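Local coordinates for protein putative transcriptional coactivator P15 (Enterobacteria phage t5, PDB 4BG7) that probably binds DNA, is a phage homolog of the eukaryotic transcription coactivator PC4 and is implicated in recombination-dependent DNA replication, at the interface of chains A and B. Coordinates in Å, arbitrary orientation; residue numbers count along the deposited sequence, not the author numbering. Chains: chain A/B, Putative transcriptional coactivator P15.

Contact 1: the interface of chains A and B. Residues chain A 20-21, 77; chain B 61, 63, 69-70, 72-73.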
ATOM      1  N   LEU A  20      -1.772   9.829  -3.447  1.00 32.01           N
ATOM      2  CA  LEU A  20      -1.657   9.759  -2.011  1.00 33.71           C
ATOM      3  C   LEU A  20      -1.047  11.086  -1.517  1.00 40.84           C
ATOM      4  O   LEU A  20      -1.728  11.811  -0.822  1.00 43.20           O
ATOM      5  CB  LEU A  20      -0.804   8.560  -1.575  1.00 30.25           C
ATOM      6  CG  LEU A  20      -1.369   7.140  -1.891  1.00 31.07           C
ATOM      7  CD1 LEU A  20      -0.479   6.051  -1.353  1.00 27.49           C
ATOM      8  CD2 LEU A  20      -2.799   6.884  -1.451  1.00 27.78           C
ATOM      9  N   TRP A  21       0.219  11.366  -1.852  1.00 42.19           N
ATOM     10  CA  TRP A  21       0.925  12.594  -1.431  1.00 42.43           C
ATOM     11  C   TRP A  21       2.191  12.855  -2.261  1.00 45.83           C
ATOM     12  O   TRP A  21       2.536  12.057  -3.151  1.00 43.41           O
ATOM     13  CB  TRP A  21       1.290  12.501   0.038  1.00 36.90           C
ATOM     14  CG  TRP A  21       1.863  11.165   0.409  1.00 37.91           C
ATOM     15  CD1 TRP A  21       3.117  10.653   0.100  1.00 39.53           C
ATOM     16  CD2 TRP A  21       1.185  10.103   1.131  1.00 33.31           C
ATOM     17  NE1 TRP A  21       3.270   9.362   0.611  1.00 42.04           N
ATOM     18  CE2 TRP A  21       2.144   9.000   1.262  1.00 35.28           C
ATOM     19  CE3 TRP A  21      -0.055   9.978   1.713  1.00 36.92           C
ATOM     20  CZ2 TRP A  21       1.813   7.817   1.897  1.00 33.66           C
ATOM     21  CZ3 TRP A  21      -0.356   8.790   2.373  1.00 35.76           C
ATOM     22  CH2 TRP A  21       0.561   7.744   2.461  1.00 31.92           C
ATOM     23  N   PHE A  77      -4.444  -3.590   7.850  1.00 25.43           N
ATOM     24  CA  PHE A  77      -4.484  -2.139   7.999  1.00 30.10           C
ATOM     25  C   PHE A  77      -5.557  -1.699   9.022  1.00 32.40           C
ATOM     26  O   PHE A  77      -5.303  -0.876   9.940  1.00 33.75           O
ATOM     27  CB  PHE A  77      -4.726  -1.530   6.631  1.00 30.06           C
ATOM     28  CG  PHE A  77      -4.676  -0.005   6.578  1.00 31.39           C
ATOM     29  CD1 PHE A  77      -3.731   0.707   7.241  1.00 36.50           C
ATOM     30  CD2 PHE A  77      -5.548   0.668   5.794  1.00 36.67           C
ATOM     31  CE1 PHE A  77      -3.680   2.085   7.144  1.00 34.79           C
ATOM     32  CE2 PHE A  77      -5.470   2.042   5.650  1.00 40.52           C
ATOM     33  CZ  PHE A  77      -4.553   2.740   6.357  1.00 36.25           C
TER
ATOM     34  N   PHE B  61       7.243   1.744   0.347  1.00 25.77           N
ATOM     35  CA  PHE B  61       7.077   3.167   0.679  1.00 25.11           C
ATOM     36  C   PHE B  61       6.785   3.305   2.160  1.00 32.12           C
ATOM     37  O   PHE B  61       6.255   2.384   2.792  1.00 26.30           O
ATOM     38  CB  PHE B  61       6.049   3.844  -0.221  1.00 27.61           C
ATOM     39  CG  PHE B  61       4.587   3.546   0.078  1.00 29.64           C
ATOM     40  CD1 PHE B  61       4.063   2.248   0.076  1.00 27.38           C
ATOM     41  CD2 PHE B  61       3.709   4.578   0.272  1.00 33.28           C
ATOM     42  CE1 PHE B  61       2.711   2.026   0.285  1.00 30.61           C
ATOM     43  CE2 PHE B  61       2.366   4.338   0.516  1.00 30.52           C
ATOM     44  CZ  PHE B  61       1.869   3.079   0.520  1.00 27.39           C
ATOM     45  N   PHE B  63       5.816   6.244   5.309  1.00 31.54           N
ATOM     46  CA  PHE B  63       5.238   7.558   5.529  1.00 30.67           C
ATOM     47  C   PHE B  63       4.998   7.769   7.041  1.00 36.40           C
ATOM     48  O   PHE B  63       4.970   6.811   7.812  1.00 32.15           O
ATOM     49  CB  PHE B  63       3.973   7.717   4.747  1.00 29.63           C
ATOM     50  CG  PHE B  63       2.961   6.572   4.882  1.00 33.10           C
ATOM     51  CD1 PHE B  63       2.993   5.487   4.003  1.00 32.96           C
ATOM     52  CD2 PHE B  63       1.943   6.620   5.830  1.00 32.59           C
ATOM     53  CE1 PHE B  63       2.073   4.472   4.099  1.00 33.32           C
ATOM     54  CE2 PHE B  63       1.021   5.599   5.931  1.00 36.45           C
ATOM     55  CZ  PHE B  63       1.101   4.514   5.071  1.00 36.05           C
ATOM     56  N   THR B  69      -2.135  10.720   6.952  1.00 29.39           N
ATOM     57  CA  THR B  69      -1.513   9.809   5.975  1.00 31.36           C
ATOM     58  C   THR B  69      -2.373   8.514   5.874  1.00 34.87           C
ATOM     59  O   THR B  69      -2.671   8.031   4.776  1.00 31.58           O
ATOM     60  CB  THR B  69      -0.013   9.532   6.274  1.00 35.35           C
ATOM     61  OG1 THR B  69       0.205   9.145   7.645  1.00 31.66           O
ATOM     62  CG2 THR B  69       0.919  10.761   5.963  1.00 30.21           C
ATOM     63  N   THR B  70      -2.832   8.021   7.029  1.00 34.64           N
ATOM     64  CA  THR B  70      -3.585   6.760   7.080  1.00 32.12           C
ATOM     65  C   THR B  70      -4.927   6.942   6.480  1.00 27.73           C
ATOM     66  O   THR B  70      -5.392   6.081   5.784  1.00 30.78           O
ATOM     67  CB  THR B  70      -3.741   6.237   8.502  1.00 29.45           C
ATOM     68  OG1 THR B  70      -4.381   7.228   9.300  1.00 32.49           O
ATOM     69  CG2 THR B  70      -2.367   5.777   9.107  1.00 34.17           C
ATOM     70  N   GLN B  72      -5.780   9.145   4.059  1.00 33.86           N
ATOM     71  CA  GLN B  72      -5.527   9.261   2.636  1.00 33.80           C
ATOM     72  C   GLN B  72      -5.419   7.853   2.007  1.00 25.32           C
ATOM     73  O   GLN B  72      -6.078   7.570   1.015  1.00 27.70           O
ATOM     74  CB  GLN B  72      -4.242  10.076   2.420  1.00 34.86           C
ATOM     75  CG  GLN B  72      -3.957  10.436   0.970  1.00 40.55           C
ATOM     76  CD  GLN B  72      -5.041  11.271   0.328  1.00 46.93           C
ATOM     77  OE1 GLN B  72      -5.712  12.037   1.033  1.00 51.23           O
ATOM     78  NE2 GLN B  72      -5.233  11.125  -1.020  1.00 44.89           N
ATOM     79  N   LEU B  73      -4.626   7.002   2.604  1.00 33.72           N
ATOM     80  CA  LEU B  73      -4.456   5.656   2.123  1.00 31.29           C
ATOM     81  C   LEU B  73      -5.731   4.834   2.204  1.00 32.96           C
ATOM     82  O   LEU B  73      -6.138   4.138   1.225  1.00 33.40           O
ATOM     83  CB  LEU B  73      -3.311   4.984   2.868  1.00 31.90           C
ATOM     84  CG  LEU B  73      -3.004   3.520   2.453  1.00 29.90           C
ATOM     85  CD1 LEU B  73      -2.683   3.392   0.943  1.00 25.92           C
ATOM     86  CD2 LEU B  73      -1.875   2.986   3.327  1.00 28.41           C
TER
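A:Trp21 drives its six-membered ring edge-first into the face of B:Phe63, the central aromatic contact of this patch of the PC4-fold dimer. The indole carbon CH2 sits over the middle of the phenyl ring, and neighbouring CZ2 comes to 3.4 Å from B:Phe63 CD1; the two ring planes are turned 55° apart. A:Trp21 CG lies between the backbone N and the carbonyl carbon (chi1 45°), a torsion that points the indole at chain B. B:Phe61, from the same strand as B:Phe63, touches the CZ2 corner and also receives A:Leu20 CD1 at about a right angle, with CE2 of the phenyl 3.8 Å from that methyl. Chain B's helix 67-83 lines the CE3-CZ3 edge: the backbone O of B:Thr69 lies 3.4 Å from A:Trp21 CZ3, and B:Gln72 runs opposite to the indole, its CG near CE3 and against the backbone of A:Leu20. A:Leu20 CB lies over the rim of one indole face and B:Thr69 CG2 over the rim of the other, which probably limits its tilt. Further out, A:Phe77 brings its CZ edge to B:Thr70 O, 3.5 Å away and in the ring plane, and crosses B:Leu73 at a slant, CZ 4.1 Å from CD2.

Contact 2: the interface of chains A and B. Residues chain A 16, 32, 65, 70; chain B 80-81, 83-84.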
ATOM      1  N   GLN A  16      -6.068   1.792 -12.693  1.00 27.85           N
ATOM      2  CA  GLN A  16      -6.483   2.917 -11.761  1.00 28.28           C
ATOM      3  C   GLN A  16      -5.272   3.561 -11.164  1.00 27.87           C
ATOM      4  O   GLN A  16      -4.234   2.896 -11.009  1.00 28.70           O
ATOM      5  CB  GLN A  16      -7.354   2.385 -10.578  1.00 28.51           C
ATOM      6  CG  GLN A  16      -8.461   1.467 -10.991  1.00 29.16           C
ATOM      7  CD  GLN A  16      -9.388   1.120  -9.799  1.00 29.04           C
ATOM      8  OE1 GLN A  16      -9.727   1.973  -9.020  1.00 26.71           O
ATOM      9  NE2 GLN A  16      -9.693  -0.127  -9.640  1.00 28.35           N
ATOM     10  N   VAL A  32      -3.365   0.418  -9.608  1.00 22.81           N
ATOM     11  CA  VAL A  32      -3.711  -0.917 -10.041  1.00 22.15           C
ATOM     12  C   VAL A  32      -3.231  -0.918 -11.505  1.00 21.59           C
ATOM     13  O   VAL A  32      -3.616  -0.044 -12.325  1.00 24.05           O
ATOM     14  CB  VAL A  32      -5.201  -1.256 -10.017  1.00 25.35           C
ATOM     15  CG1 VAL A  32      -5.430  -2.701 -10.603  1.00 25.78           C
ATOM     16  CG2 VAL A  32      -5.757  -1.132  -8.593  1.00 24.24           C
ATOM     17  N   TYR A  65      -2.785  -8.101  -6.968  1.00 23.68           N
ATOM     18  CA  TYR A  65      -4.068  -7.547  -6.622  1.00 26.18           C
ATOM     19  C   TYR A  65      -5.101  -8.628  -6.799  1.00 27.25           C
ATOM     20  O   TYR A  65      -5.614  -8.777  -7.913  1.00 26.65           O
ATOM     21  CB  TYR A  65      -4.392  -6.390  -7.578  1.00 26.18           C
ATOM     22  CG  TYR A  65      -5.668  -5.571  -7.305  1.00 26.22           C
ATOM     23  CD1 TYR A  65      -5.840  -4.835  -6.126  1.00 28.71           C
ATOM     24  CD2 TYR A  65      -6.651  -5.441  -8.277  1.00 28.66           C
ATOM     25  CE1 TYR A  65      -6.971  -4.033  -5.931  1.00 25.96           C
ATOM     26  CE2 TYR A  65      -7.750  -4.624  -8.108  1.00 28.19           C
ATOM     27  CZ  TYR A  65      -7.934  -3.958  -6.925  1.00 28.26           C
ATOM     28  OH  TYR A  65      -9.048  -3.155  -6.795  1.00 27.52           O
ATOM     29  N   THR A  70      -5.960  -8.230  -1.196  1.00 23.57           N
ATOM     30  CA  THR A  70      -6.738  -7.065  -0.831  1.00 23.46           C
ATOM     31  C   THR A  70      -7.420  -7.271   0.498  1.00 26.83           C
ATOM     32  O   THR A  70      -7.369  -6.378   1.342  1.00 25.27           O
ATOM     33  CB  THR A  70      -7.696  -6.657  -1.916  1.00 24.55           C
ATOM     34  OG1 THR A  70      -8.578  -7.743  -2.249  1.00 26.03           O
ATOM     35  CG2 THR A  70      -6.938  -6.164  -3.196  1.00 24.80           C
TER
ATOM     36  N   ILE B  80     -10.300   2.145  -5.002  1.00 32.13           N
ATOM     37  CA  ILE B  80      -9.876   1.158  -6.006  1.00 31.78           C
ATOM     38  C   ILE B  80     -10.686  -0.100  -5.929  1.00 28.05           C
ATOM     39  O   ILE B  80     -11.154  -0.598  -6.953  1.00 30.51           O
ATOM     40  CB  ILE B  80      -8.316   0.909  -6.107  1.00 32.77           C
ATOM     41  CG1 ILE B  80      -7.758   0.082  -4.963  1.00 32.02           C
ATOM     42  CG2 ILE B  80      -7.491   2.224  -6.287  1.00 26.77           C
ATOM     43  CD1 ILE B  80      -6.248  -0.244  -5.046  1.00 32.40           C
ATOM     44  N   LEU B  81     -10.955  -0.564  -4.711  1.00 29.24           N
ATOM     45  CA  LEU B  81     -11.800  -1.711  -4.508  1.00 28.10           C
ATOM     46  C   LEU B  81     -13.228  -1.433  -5.000  1.00 27.89           C
ATOM     47  O   LEU B  81     -13.839  -2.287  -5.608  1.00 28.31           O
ATOM     48  CB  LEU B  81     -11.820  -2.125  -3.019  1.00 26.55           C
ATOM     49  CG  LEU B  81     -10.527  -2.541  -2.362  1.00 25.24           C
ATOM     50  CD1 LEU B  81     -10.730  -2.877  -0.912  1.00 25.47           C
ATOM     51  CD2 LEU B  81      -9.905  -3.748  -3.120  1.00 26.99           C
ATOM     52  N   GLU B  83     -14.225   0.723  -7.423  1.00 38.65           N
ATOM     53  CA  GLU B  83     -14.155   0.745  -8.909  1.00 40.31           C
ATOM     54  C   GLU B  83     -14.014  -0.661  -9.468  1.00 39.15           C
ATOM     55  O   GLU B  83     -14.596  -1.021 -10.490  1.00 32.79           O
ATOM     56  CB  GLU B  83     -12.983   1.579  -9.363  1.00 42.20           C
ATOM     57  CG  GLU B  83     -13.011   1.912 -10.855  1.00 53.64           C
ATOM     58  CD  GLU B  83     -14.234   2.726 -11.221  1.00 62.01           C
ATOM     59  OE1 GLU B  83     -14.360   3.890 -10.752  1.00 66.20           O
ATOM     60  OE2 GLU B  83     -15.088   2.171 -11.942  1.00 74.78           O
ATOM     61  N   SER B  84     -13.276  -1.496  -8.750  1.00 36.14           N
ATOM     62  CA  SER B  84     -13.144  -2.896  -9.156  1.00 35.23           C
ATOM     63  C   SER B  84     -14.378  -3.704  -8.860  1.00 38.13           C
ATOM     64  O   SER B  84     -14.426  -4.882  -9.194  1.00 36.19           O
ATOM     65  CB  SER B  84     -11.963  -3.532  -8.446  1.00 34.26           C
ATOM     66  OG  SER B  84     -10.786  -2.946  -8.929  1.00 32.92           O
TER
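In the last turn of helix 67-83 of chain B, the carbonyl B:Ile80 O takes two donors from the same face of its plane: A:Gln16 NE2 from across the interface and B:Ser84 OG from just past the helix. A:Gln16 belongs to strand 16-23, and its side chain, extended beyond CG, brings the amide nitrogen NE2 3.1 Å from B:Ile80 O. The bond is nearly straight (166° at H), with the acceptor close to the amide plane. B:Ser84 OG also forms a 2.8 Å hydrogen bond with the phenol OH of A:Tyr65; the serine oxygen lies at the ring's edge, in its plane. A:Gln16 NE2 also lies 3.1 Å from B:Ser84 OG, but that oxygen sits between the two N-H directions, so this is at most a weak polar contact. A:Tyr65 reaches this point with CG anti to the backbone N (chi1 -175°), its ring running antiparallel to B:Ile80. Beside the polar cluster, B:Ile80 CD1 meets A:Val32 CG2 at 3.7 Å, and that valine methyl lies over one face of the tyrosine ring, toward the rim. B:Leu81 CD2 packs near the phenol OH and against A:Thr70 CG2 at 3.8 Å. The site fastens the end of one subunit's helix to the sheet and loop of the other, helping to hold the dimer together.

Contact 3: the interface of chains A and B. Residues chain A 5, 63-64, 69; chain B 20-21, 28.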
ATOM      1  N   VAL A   5       6.198 -10.162  -6.925  1.00 33.38           N
ATOM      2  CA  VAL A   5       6.445  -8.719  -6.667  1.00 36.02           C
ATOM      3  C   VAL A   5       7.277  -8.086  -7.811  1.00 35.07           C
ATOM      4  O   VAL A   5       8.221  -8.694  -8.352  1.00 31.51           O
ATOM      5  CB  VAL A   5       7.123  -8.451  -5.289  1.00 36.59           C
ATOM      6  CG1 VAL A   5       7.617  -6.987  -5.151  1.00 33.75           C
ATOM      7  CG2 VAL A   5       6.179  -8.808  -4.135  1.00 30.48           C
ATOM      8  N   PHE A  63       2.571  -5.546  -6.110  1.00 23.60           N
ATOM      9  CA  PHE A  63       2.413  -6.942  -5.786  1.00 25.45           C
ATOM     10  C   PHE A  63       0.999  -7.384  -6.160  1.00 24.19           C
ATOM     11  O   PHE A  63       0.168  -6.568  -6.507  1.00 24.26           O
ATOM     12  CB  PHE A  63       2.806  -7.219  -4.324  1.00 26.16           C
ATOM     13  CG  PHE A  63       1.870  -6.646  -3.318  1.00 25.94           C
ATOM     14  CD1 PHE A  63       1.905  -5.303  -3.029  1.00 30.10           C
ATOM     15  CD2 PHE A  63       1.015  -7.451  -2.600  1.00 32.81           C
ATOM     16  CE1 PHE A  63       1.084  -4.716  -2.070  1.00 32.37           C
ATOM     17  CE2 PHE A  63       0.178  -6.893  -1.637  1.00 35.44           C
ATOM     18  CZ  PHE A  63       0.199  -5.509  -1.389  1.00 32.89           C
ATOM     19  N   PRO A  64       0.697  -8.683  -6.094  1.00 25.01           N
ATOM     20  CA  PRO A  64      -0.589  -9.029  -6.693  1.00 26.03           C
ATOM     21  C   PRO A  64      -1.854  -8.413  -6.082  1.00 24.14           C
ATOM     22  O   PRO A  64      -1.975  -8.186  -4.874  1.00 24.29           O
ATOM     23  CB  PRO A  64      -0.653 -10.569  -6.572  1.00 27.09           C
ATOM     24  CG  PRO A  64       0.722 -11.003  -6.308  1.00 25.35           C
ATOM     25  CD  PRO A  64       1.491  -9.849  -5.742  1.00 26.52           C
ATOM     26  N   THR A  69      -5.025 -10.853  -1.378  1.00 25.99           N
ATOM     27  CA  THR A  69      -4.118  -9.793  -0.951  1.00 24.90           C
ATOM     28  C   THR A  69      -4.892  -8.553  -0.504  1.00 21.82           C
ATOM     29  O   THR A  69      -4.495  -7.876   0.473  1.00 26.54           O
ATOM     30  CB  THR A  69      -3.059  -9.427  -2.016  1.00 22.75           C
ATOM     31  OG1 THR A  69      -3.742  -8.954  -3.177  1.00 25.24           O
ATOM     32  CG2 THR A  69      -2.197 -10.633  -2.374  1.00 26.90           C
TER
ATOM     33  N   LEU B  20       1.541  -9.262   4.252  1.00 27.43           N
ATOM     34  CA  LEU B  20       0.430  -9.021   3.256  1.00 28.72           C
ATOM     35  C   LEU B  20       0.421 -10.069   2.160  1.00 29.07           C
ATOM     36  O   LEU B  20      -0.618 -10.345   1.520  1.00 28.59           O
ATOM     37  CB  LEU B  20       0.560  -7.657   2.598  1.00 25.88           C
ATOM     38  CG  LEU B  20       0.476  -6.444   3.515  1.00 26.76           C
ATOM     39  CD1 LEU B  20       0.467  -5.154   2.722  1.00 26.84           C
ATOM     40  CD2 LEU B  20      -0.801  -6.594   4.364  1.00 27.22           C
ATOM     41  N   TRP B  21       1.591 -10.604   1.903  1.00 29.26           N
ATOM     42  CA  TRP B  21       1.784 -11.514   0.805  1.00 32.75           C
ATOM     43  C   TRP B  21       3.135 -12.145   0.958  1.00 30.62           C
ATOM     44  O   TRP B  21       4.059 -11.500   1.446  1.00 26.62           O
ATOM     45  CB  TRP B  21       1.711 -10.727  -0.473  1.00 27.90           C
ATOM     46  CG  TRP B  21       2.078 -11.521  -1.681  1.00 29.12           C
ATOM     47  CD1 TRP B  21       1.208 -12.192  -2.535  1.00 30.81           C
ATOM     48  CD2 TRP B  21       3.393 -11.809  -2.182  1.00 28.83           C
ATOM     49  NE1 TRP B  21       1.899 -12.813  -3.530  1.00 32.72           N
ATOM     50  CE2 TRP B  21       3.206 -12.621  -3.377  1.00 33.19           C
ATOM     51  CE3 TRP B  21       4.678 -11.478  -1.792  1.00 34.20           C
ATOM     52  CZ2 TRP B  21       4.262 -13.058  -4.131  1.00 37.41           C
ATOM     53  CZ3 TRP B  21       5.733 -11.915  -2.571  1.00 41.24           C
ATOM     54  CH2 TRP B  21       5.531 -12.701  -3.707  1.00 34.03           C
ATOM     55  N   VAL B  28       5.900  -9.244   1.491  1.00 25.28           N
ATOM     56  CA  VAL B  28       5.498  -7.844   1.510  1.00 26.42           C
ATOM     57  C   VAL B  28       4.889  -7.632   2.892  1.00 29.17           C
ATOM     58  O   VAL B  28       3.972  -8.373   3.274  1.00 33.19           O
ATOM     59  CB  VAL B  28       4.500  -7.443   0.409  1.00 27.52           C
ATOM     60  CG1 VAL B  28       3.992  -6.037   0.714  1.00 26.56           C
ATOM     61  CG2 VAL B  28       5.136  -7.626  -1.005  1.00 28.76           C
TER
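A:Val5 CG2 meets B:Val28 CG2 at 3.5 Å and, at the same distance, B:Trp21 CZ3, forming the apolar centre of this part of the PC4-family dimer interface. One methyl of the N-terminal segment of chain A thus bridges the strand valine and the benzo end of the indole. B:Val28 also leans on A:Phe63: its CG1 stands over the middle of the phenyl ring, 4.2 Å above the plane. The same phenyl runs antiparallel to B:Trp21, with CD2 4.0 Å from the tryptophan CB, and its CZ reaches B:Leu20 CD1. With CG anti to the backbone N (chi1 172°), B:Trp21 brings its indole against A:Pro64 and A:Thr69. The proline ring crosses it at about a right angle, CD lying over a face of the five-membered ring, 4.0 Å from its centroid in a CH-pi contact, while CG is 3.5 Å from the indole NE1. A:Thr69 runs alongside in the same direction and offers its methyl CG2 to CD1, 3.7 Å away. Its hydroxyl marks the polar rim: OG1 donates to A:Pro64 O, approaching from above the carbonyl plane. This bond links the start of helix 67-83 to the end of strand 59-64, and probably helps place the proline and the threonine methyl against the tryptophan.

The C-alpha centres of contacts 1 and 2 are about 16 Å apart, those of contacts 1 and 3 about 17 Å, and those of contacts 2 and 3 about 14 Å. Contacts 1 and 3 use related residues with the chains exchanged, Leu20, Trp21, Phe63 and Thr69, yet Trp21 takes a different first torsion in each, so local symmetry is imperfect there. Helix 67-83 enters all three: chain B's copy passes through contacts 1 and 2, as does chain A's strand 16-23, and chain A's copy contributes to every one. Together the patches join each subunit's helix to the other's strands, consistent with a two-fold PC4-type dimer.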